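Local coordinates for protein nuclear receptor subfamily 0 group B member 1 (Mus musculus, PDB 3F5C) that acts as a transcriptional corepressor, a nuclear receptor without a DNA-binding domain that inhibits the activity of other nuclear receptors through heterodimeric interactions, at residues L64-Y69 against M263-L268; L97-H103 against F162-W167. Residue numbers count along the deposited sequence, not the author numbering.

Contact 1 of 2, residues L64-Y69 against M263-L268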
loop_
_atom_site.group_PDB
_atom_site.type_symbol
_atom_site.label_atom_id
_atom_site.label_comp_id
_atom_site.label_asym_id
_atom_site.label_seq_id
_atom_site.Cartn_x
_atom_site.Cartn_y
_atom_site.Cartn_z
ATOM N N LEU B 64 -6.452 -17.834 -15.103
ATOM C CA LEU B 64 -5.304 -18.284 -14.326
ATOM C C LEU B 64 -4.193 -17.257 -14.249
ATOM O O LEU B 64 -3.600 -17.059 -13.198
ATOM C CB LEU B 64 -4.742 -19.555 -14.911
ATOM C CG LEU B 64 -5.713 -20.722 -14.923
ATOM C CD1 LEU B 64 -4.910 -21.971 -14.657
ATOM C CD2 LEU B 64 -6.735 -20.541 -13.857
ATOM N N ARG B 65 -3.895 -16.616 -15.370
ATOM C CA ARG B 65 -3.001 -15.469 -15.346
ATOM C C ARG B 65 -3.435 -14.472 -14.258
ATOM O O ARG B 65 -2.619 -14.010 -13.476
ATOM C CB ARG B 65 -2.936 -14.807 -16.727
ATOM C CG ARG B 65 -1.841 -13.751 -16.880
ATOM C CD ARG B 65 -1.773 -13.196 -18.311
ATOM N NE ARG B 65 -1.584 -14.257 -19.304
ATOM C CZ ARG B 65 -2.508 -14.654 -20.180
ATOM N NH1 ARG B 65 -3.703 -14.075 -20.218
ATOM N NH2 ARG B 65 -2.230 -15.629 -21.036
ATOM N N PHE B 66 -4.723 -14.161 -14.199
ATOM C CA PHE B 66 -5.226 -13.202 -13.239
ATOM C C PHE B 66 -4.892 -13.654 -11.851
ATOM O O PHE B 66 -4.303 -12.904 -11.080
ATOM C CB PHE B 66 -6.735 -13.070 -13.372
ATOM C CG PHE B 66 -7.407 -12.375 -12.203
ATOM C CD1 PHE B 66 -8.185 -13.115 -11.296
ATOM C CD2 PHE B 66 -7.293 -10.986 -12.021
ATOM C CE1 PHE B 66 -8.835 -12.493 -10.206
ATOM C CE2 PHE B 66 -7.940 -10.355 -10.950
ATOM C CZ PHE B 66 -8.719 -11.120 -10.034
ATOM N N VAL B 67 -5.293 -14.879 -11.528
ATOM C CA VAL B 67 -5.097 -15.447 -10.197
ATOM C C VAL B 67 -3.619 -15.517 -9.860
ATOM O O VAL B 67 -3.163 -15.007 -8.840
ATOM C CB VAL B 67 -5.633 -16.866 -10.158
ATOM C CG1 VAL B 67 -5.513 -17.427 -8.782
ATOM C CG2 VAL B 67 -7.038 -16.867 -10.600
ATOM N N LYS B 68 -2.878 -16.157 -10.751
ATOM C CA LYS B 68 -1.468 -16.433 -10.573
ATOM C C LYS B 68 -0.680 -15.198 -10.119
ATOM O O LYS B 68 0.215 -15.311 -9.288
ATOM C CB LYS B 68 -0.912 -16.970 -11.890
ATOM C CG LYS B 68 0.092 -18.087 -11.798
ATOM C CD LYS B 68 0.374 -18.618 -13.203
ATOM C CE LYS B 68 1.626 -19.486 -13.274
ATOM N NZ LYS B 68 1.929 -19.939 -14.667
ATOM N N TYR B 69 -1.004 -14.024 -10.661
ATOM C CA TYR B 69 -0.226 -12.812 -10.376
ATOM C C TYR B 69 -0.626 -12.117 -9.098
ATOM O O TYR B 69 0.056 -11.195 -8.677
ATOM C CB TYR B 69 -0.293 -11.789 -11.514
ATOM C CG TYR B 69 0.499 -12.163 -12.742
ATOM C CD1 TYR B 69 0.138 -11.666 -13.990
ATOM C CD2 TYR B 69 1.595 -13.023 -12.660
ATOM C CE1 TYR B 69 0.845 -12.002 -15.123
ATOM C CE2 TYR B 69 2.311 -13.370 -13.790
ATOM C CZ TYR B 69 1.927 -12.852 -15.020
ATOM O OH TYR B 69 2.619 -13.177 -16.162
ATOM N N MET B 263 -0.642 -25.522 -15.635
ATOM C CA MET B 263 -0.949 -24.101 -15.818
ATOM C C MET B 263 -0.397 -23.187 -14.714
ATOM O O MET B 263 -0.085 -22.020 -14.965
ATOM C CB MET B 263 -2.448 -23.915 -15.939
ATOM C CG MET B 263 -3.025 -24.739 -17.052
ATOM S SD MET B 263 -4.712 -24.255 -17.430
ATOM C CE MET B 263 -4.492 -22.578 -18.012
ATOM N N LEU B 264 -0.277 -23.725 -13.498
ATOM C CA LEU B 264 0.281 -22.998 -12.353
ATOM C C LEU B 264 1.770 -22.894 -12.495
ATOM O O LEU B 264 2.451 -22.299 -11.653
ATOM C CB LEU B 264 -0.022 -23.702 -11.027
ATOM C CG LEU B 264 -1.453 -23.622 -10.503
ATOM C CD1 LEU B 264 -1.581 -24.410 -9.229
ATOM C CD2 LEU B 264 -1.848 -22.191 -10.272
ATOM N N CYS B 265 2.274 -23.484 -13.570
ATOM C CA CYS B 265 3.701 -23.539 -13.797
ATOM C C CYS B 265 4.003 -22.989 -15.180
ATOM O O CYS B 265 4.902 -22.184 -15.343
ATOM C CB CYS B 265 4.195 -24.982 -13.644
ATOM S SG CYS B 265 3.356 -25.953 -12.324
ATOM N N ALA B 266 3.210 -23.403 -16.162
ATOM C CA ALA B 266 3.446 -23.048 -17.557
ATOM C C ALA B 266 3.245 -21.566 -17.822
ATOM O O ALA B 266 2.897 -20.810 -16.913
ATOM C CB ALA B 266 2.563 -23.889 -18.490
ATOM N N LYS B 267 3.457 -21.180 -19.081
ATOM C CA LYS B 267 3.432 -19.787 -19.518
ATOM C C LYS B 267 4.178 -18.911 -18.508
ATOM O O LYS B 267 5.352 -19.163 -18.212
ATOM C CB LYS B 267 1.993 -19.294 -19.783
ATOM C CG LYS B 267 1.031 -19.503 -18.624
ATOM C CD LYS B 267 -0.185 -18.616 -18.719
ATOM C CE LYS B 267 -1.078 -18.781 -17.506
ATOM N NZ LYS B 267 -1.306 -20.212 -17.217
ATOM N N LEU B 268 3.486 -17.902 -17.981
ATOM C CA LEU B 268 4.067 -16.913 -17.063
ATOM C C LEU B 268 5.331 -16.236 -17.613
ATOM O O LEU B 268 5.788 -16.514 -18.723
ATOM C CB LEU B 268 4.296 -17.499 -15.650
ATOM C CG LEU B 268 5.360 -18.575 -15.369
ATOM C CD1 LEU B 268 6.786 -18.010 -15.373
ATOM C CD2 LEU B 268 5.072 -19.273 -14.049
ATOM O OXT LEU B 268 5.925 -15.375 -16.966
#
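L64 opens the contact from the last turns of helix 49-68. Its CA-to-CB bond points at the C-terminal tail, and CD1 of L64 packs 3.4 Å from CB of M263, an apolar pairing extended within the chain by M263 lying on L60 and L61 of the same helix. One residue on, R65 touches the K267 side chain loosely: its backbone N is 4.1 Å from CE of K267, and its NH2 is 4.3 Å from CD of K267. K68 makes the polar link. Its chain is nearly extended beyond CB (chi2 to chi4 all t), which carries NZ into the turn that follows helix 256-263, where NZ of K68 donates a 2.9 Å hydrogen bond to the backbone O of M263. M263 and L264 are the last two residues of the AF-2 motif, which in nuclear receptor ligand-binding domains lies on the C-terminal helix, so the bond ties the end of this helix to helix 49-68. The same carbonyl receives a 3.1 Å hydrogen bond from NZ of K267; the NZ atoms of K68 and K267, like charges, are thus held 4.1 Å apart by a shared acceptor. NZ of K68 comes still closer to O of A266, at 2.6 Å, but the angle is too poor for a hydrogen bond. L264, whose CA-to-CB bond turns away, packs on L82 and V85 of helix 78-99. Y69 ends the segment at the surface, where OH of Y69 comes within 4.1 Å of OXT of L268 and the residue also packs on a polar side chain of the Nuclear receptor subfamily 5 group A member 2 chain.

Contact 2 of 2, residues L97-H103 against F162-W167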
loop_
_atom_site.group_PDB
_atom_site.type_symbol
_atom_site.label_atom_id
_atom_site.label_comp_id
_atom_site.label_asym_id
_atom_site.label_seq_id
_atom_site.Cartn_x
_atom_site.Cartn_y
_atom_site.Cartn_z
ATOM N N LEU B 97 -16.098 -15.310 -18.589
ATOM C CA LEU B 97 -16.852 -15.395 -19.833
ATOM C C LEU B 97 -18.051 -14.436 -19.838
ATOM O O LEU B 97 -18.414 -13.867 -20.870
ATOM C CB LEU B 97 -17.293 -16.837 -20.069
ATOM C CG LEU B 97 -16.140 -17.839 -20.124
ATOM C CD1 LEU B 97 -16.676 -19.251 -20.271
ATOM C CD2 LEU B 97 -15.131 -17.525 -21.237
ATOM N N ALA B 98 -18.666 -14.258 -18.674
ATOM C CA ALA B 98 -19.769 -13.333 -18.565
ATOM C C ALA B 98 -19.214 -11.967 -18.903
ATOM O O ALA B 98 -19.826 -11.223 -19.656
ATOM C CB ALA B 98 -20.367 -13.368 -17.166
ATOM N N GLN B 99 -18.024 -11.675 -18.381
ATOM C CA GLN B 99 -17.383 -10.362 -18.514
ATOM C C GLN B 99 -17.043 -10.029 -19.963
ATOM O O GLN B 99 -17.211 -8.891 -20.406
ATOM C CB GLN B 99 -16.134 -10.311 -17.634
ATOM C CG GLN B 99 -15.413 -8.986 -17.584
ATOM C CD GLN B 99 -14.371 -8.958 -16.500
ATOM O OE1 GLN B 99 -13.955 -9.999 -16.012
ATOM N NE2 GLN B 99 -13.956 -7.767 -16.104
ATOM N N ASP B 100 -16.574 -11.025 -20.703
ATOM C CA ASP B 100 -16.249 -10.820 -22.101
ATOM C C ASP B 100 -17.492 -10.950 -22.945
ATOM O O ASP B 100 -17.404 -11.044 -24.165
ATOM C CB ASP B 100 -15.185 -11.804 -22.567
ATOM C CG ASP B 100 -13.811 -11.449 -22.048
ATOM O OD1 ASP B 100 -13.681 -11.139 -20.844
ATOM O OD2 ASP B 100 -12.854 -11.470 -22.844
ATOM N N HIS B 101 -18.646 -10.948 -22.283
ATOM C CA HIS B 101 -19.936 -11.121 -22.949
ATOM C C HIS B 101 -19.874 -12.240 -23.990
ATOM O O HIS B 101 -19.959 -12.000 -25.193
ATOM C CB HIS B 101 -20.395 -9.810 -23.579
ATOM C CG HIS B 101 -20.647 -8.729 -22.582
ATOM N ND1 HIS B 101 -21.902 -8.466 -22.074
ATOM C CD2 HIS B 101 -19.808 -7.851 -21.987
ATOM C CE1 HIS B 101 -21.826 -7.469 -21.213
ATOM N NE2 HIS B 101 -20.566 -7.076 -21.141
ATOM N N LEU B 102 -19.704 -13.466 -23.520
ATOM C CA LEU B 102 -19.650 -14.604 -24.412
ATOM C C LEU B 102 -21.051 -14.905 -24.894
ATOM O O LEU B 102 -21.949 -15.161 -24.087
ATOM C CB LEU B 102 -19.102 -15.825 -23.687
ATOM C CG LEU B 102 -18.636 -16.969 -24.588
ATOM C CD1 LEU B 102 -18.122 -18.110 -23.755
ATOM C CD2 LEU B 102 -19.759 -17.455 -25.482
ATOM N N HIS B 103 -21.238 -14.872 -26.212
ATOM C CA HIS B 103 -22.532 -15.184 -26.803
ATOM C C HIS B 103 -22.391 -16.521 -27.474
ATOM O O HIS B 103 -21.882 -16.627 -28.577
ATOM C CB HIS B 103 -22.982 -14.102 -27.799
ATOM C CG HIS B 103 -23.098 -12.735 -27.187
ATOM N ND1 HIS B 103 -22.120 -11.775 -27.317
ATOM C CD2 HIS B 103 -24.070 -12.189 -26.416
ATOM C CE1 HIS B 103 -22.487 -10.685 -26.656
ATOM N NE2 HIS B 103 -23.661 -10.913 -26.101
ATOM N N PHE B 162 -27.222 -17.623 -15.605
ATOM C CA PHE B 162 -26.180 -16.880 -14.919
ATOM C C PHE B 162 -25.649 -15.731 -15.784
ATOM O O PHE B 162 -25.649 -14.573 -15.363
ATOM C CB PHE B 162 -25.040 -17.810 -14.491
ATOM C CG PHE B 162 -23.848 -17.084 -13.962
ATOM C CD1 PHE B 162 -23.869 -16.510 -12.710
ATOM C CD2 PHE B 162 -22.703 -16.955 -14.729
ATOM C CE1 PHE B 162 -22.756 -15.813 -12.235
ATOM C CE2 PHE B 162 -21.597 -16.276 -14.260
ATOM C CZ PHE B 162 -21.626 -15.712 -13.015
ATOM N N PHE B 163 -25.201 -16.044 -16.994
ATOM C CA PHE B 163 -24.653 -15.018 -17.868
ATOM C C PHE B 163 -25.603 -13.831 -17.907
ATOM O O PHE B 163 -25.226 -12.703 -17.598
ATOM C CB PHE B 163 -24.454 -15.575 -19.274
ATOM C CG PHE B 163 -23.150 -16.296 -19.473
ATOM C CD1 PHE B 163 -22.606 -17.091 -18.476
ATOM C CD2 PHE B 163 -22.477 -16.198 -20.670
ATOM C CE1 PHE B 163 -21.404 -17.760 -18.668
ATOM C CE2 PHE B 163 -21.279 -16.869 -20.864
ATOM C CZ PHE B 163 -20.750 -17.647 -19.862
ATOM N N PHE B 164 -26.849 -14.103 -18.268
ATOM C CA PHE B 164 -27.831 -13.054 -18.397
ATOM C C PHE B 164 -27.973 -12.275 -17.113
ATOM O O PHE B 164 -27.988 -11.053 -17.135
ATOM C CB PHE B 164 -29.174 -13.623 -18.825
ATOM C CG PHE B 164 -29.188 -14.154 -20.238
ATOM C CD1 PHE B 164 -29.408 -13.307 -21.312
ATOM C CD2 PHE B 164 -28.982 -15.501 -20.491
ATOM C CE1 PHE B 164 -29.419 -13.799 -22.615
ATOM C CE2 PHE B 164 -28.995 -15.998 -21.788
ATOM C CZ PHE B 164 -29.213 -15.145 -22.850
ATOM N N LYS B 165 -28.075 -12.964 -15.985
ATOM C CA LYS B 165 -28.171 -12.242 -14.723
ATOM C C LYS B 165 -27.055 -11.226 -14.595
ATOM O O LYS B 165 -27.293 -10.095 -14.191
ATOM C CB LYS B 165 -28.167 -13.167 -13.508
ATOM C CG LYS B 165 -28.816 -12.511 -12.307
ATOM C CD LYS B 165 -30.317 -12.221 -12.608
ATOM C CE LYS B 165 -30.921 -11.074 -11.788
ATOM N NZ LYS B 165 -31.019 -11.362 -10.335
ATOM N N CYS B 166 -25.837 -11.629 -14.943
ATOM C CA CYS B 166 -24.682 -10.754 -14.804
ATOM C C CYS B 166 -24.866 -9.558 -15.693
ATOM O O CYS B 166 -24.635 -8.424 -15.290
ATOM C CB CYS B 166 -23.409 -11.477 -15.223
ATOM S SG CYS B 166 -22.920 -12.782 -14.119
ATOM N N TRP B 167 -25.282 -9.831 -16.919
ATOM C CA TRP B 167 -25.420 -8.789 -17.908
ATOM C C TRP B 167 -26.476 -7.793 -17.494
ATOM O O TRP B 167 -26.230 -6.592 -17.503
ATOM C CB TRP B 167 -25.741 -9.391 -19.266
ATOM C CG TRP B 167 -24.618 -10.233 -19.792
ATOM C CD1 TRP B 167 -23.275 -10.101 -19.516
ATOM C CD2 TRP B 167 -24.732 -11.320 -20.701
ATOM N NE1 TRP B 167 -22.560 -11.056 -20.196
ATOM C CE2 TRP B 167 -23.431 -11.816 -20.935
ATOM C CE3 TRP B 167 -25.809 -11.930 -21.341
ATOM C CZ2 TRP B 167 -23.185 -12.893 -21.780
ATOM C CZ3 TRP B 167 -25.562 -12.996 -22.179
ATOM C CH2 TRP B 167 -24.260 -13.470 -22.389
#
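A98 and F163 mark the closest backbone approach, with 5.2 Å between their CA atoms; alanine's small side chain leaves room for such proximity. CB of A98 lies 4.0 Å from SG of C166 and 4.3 Å from CE2 of F162. The F163 ring runs alongside: its CZ is 3.6 Å from CB of L97, its CE2 is 3.7 Å from CB of L102, and the backbone N of A98 sits over one face. L97 and L102 thus bring the helix end and the chain beyond it onto one phenyl ring. Outward from this apolar centre, W167 buries 100 Å² against the other segment. Its NE1 donates a hydrogen bond to O of A98 (2.8 Å, N-H...O angle 165°), while O of L102 meets the indole edge 3.3 Å from CH2 of W167. The indole thus bonds to a carbonyl of the last turn of helix 78-99, one that also serves the Schellman motif ending it: N of H101 bonds to O of A98 (2.9 Å), N of L102 to O of L97 (3.0 Å), and H101, with phi of 44°, is the C-prime residue. At the exposed edge, the H101 ring lies nearly parallel to the five-membered ring of W167 (15°, centroids 4.4 Å apart) but slid so far that they barely overlap; H103, oblique to the six-membered ring, completes the aromatic cluster. Within the all-helical ligand-binding domain, helix 155-168 packs here against the C-terminal end of helix 78-99. Y176 of helix 173-184 touches A98 and C166, while A230 and L234 of helix 222-234 lie against F162.

From the N-terminal side, the chain first reaches 64-69 at the end of helix 49-68, which is met again by the C-terminal tail 263-268, so contact 1 closes a loop of 193 intervening residues, 105 of them helical. Contact 2 is nested inside: helix 78-99 ends in 97-103, and after 58 residues, including the unmodelled 110-148, helix 155-168 brings up 162-167. The two centres lie about 23 Å apart and the nearest atoms about 8 Å, so they do not touch. Helix 78-99 connects them: L82 and V85 receive L264 from contact 1, while its C-terminal end and the residues after it meet helix 155-168 in contact 2.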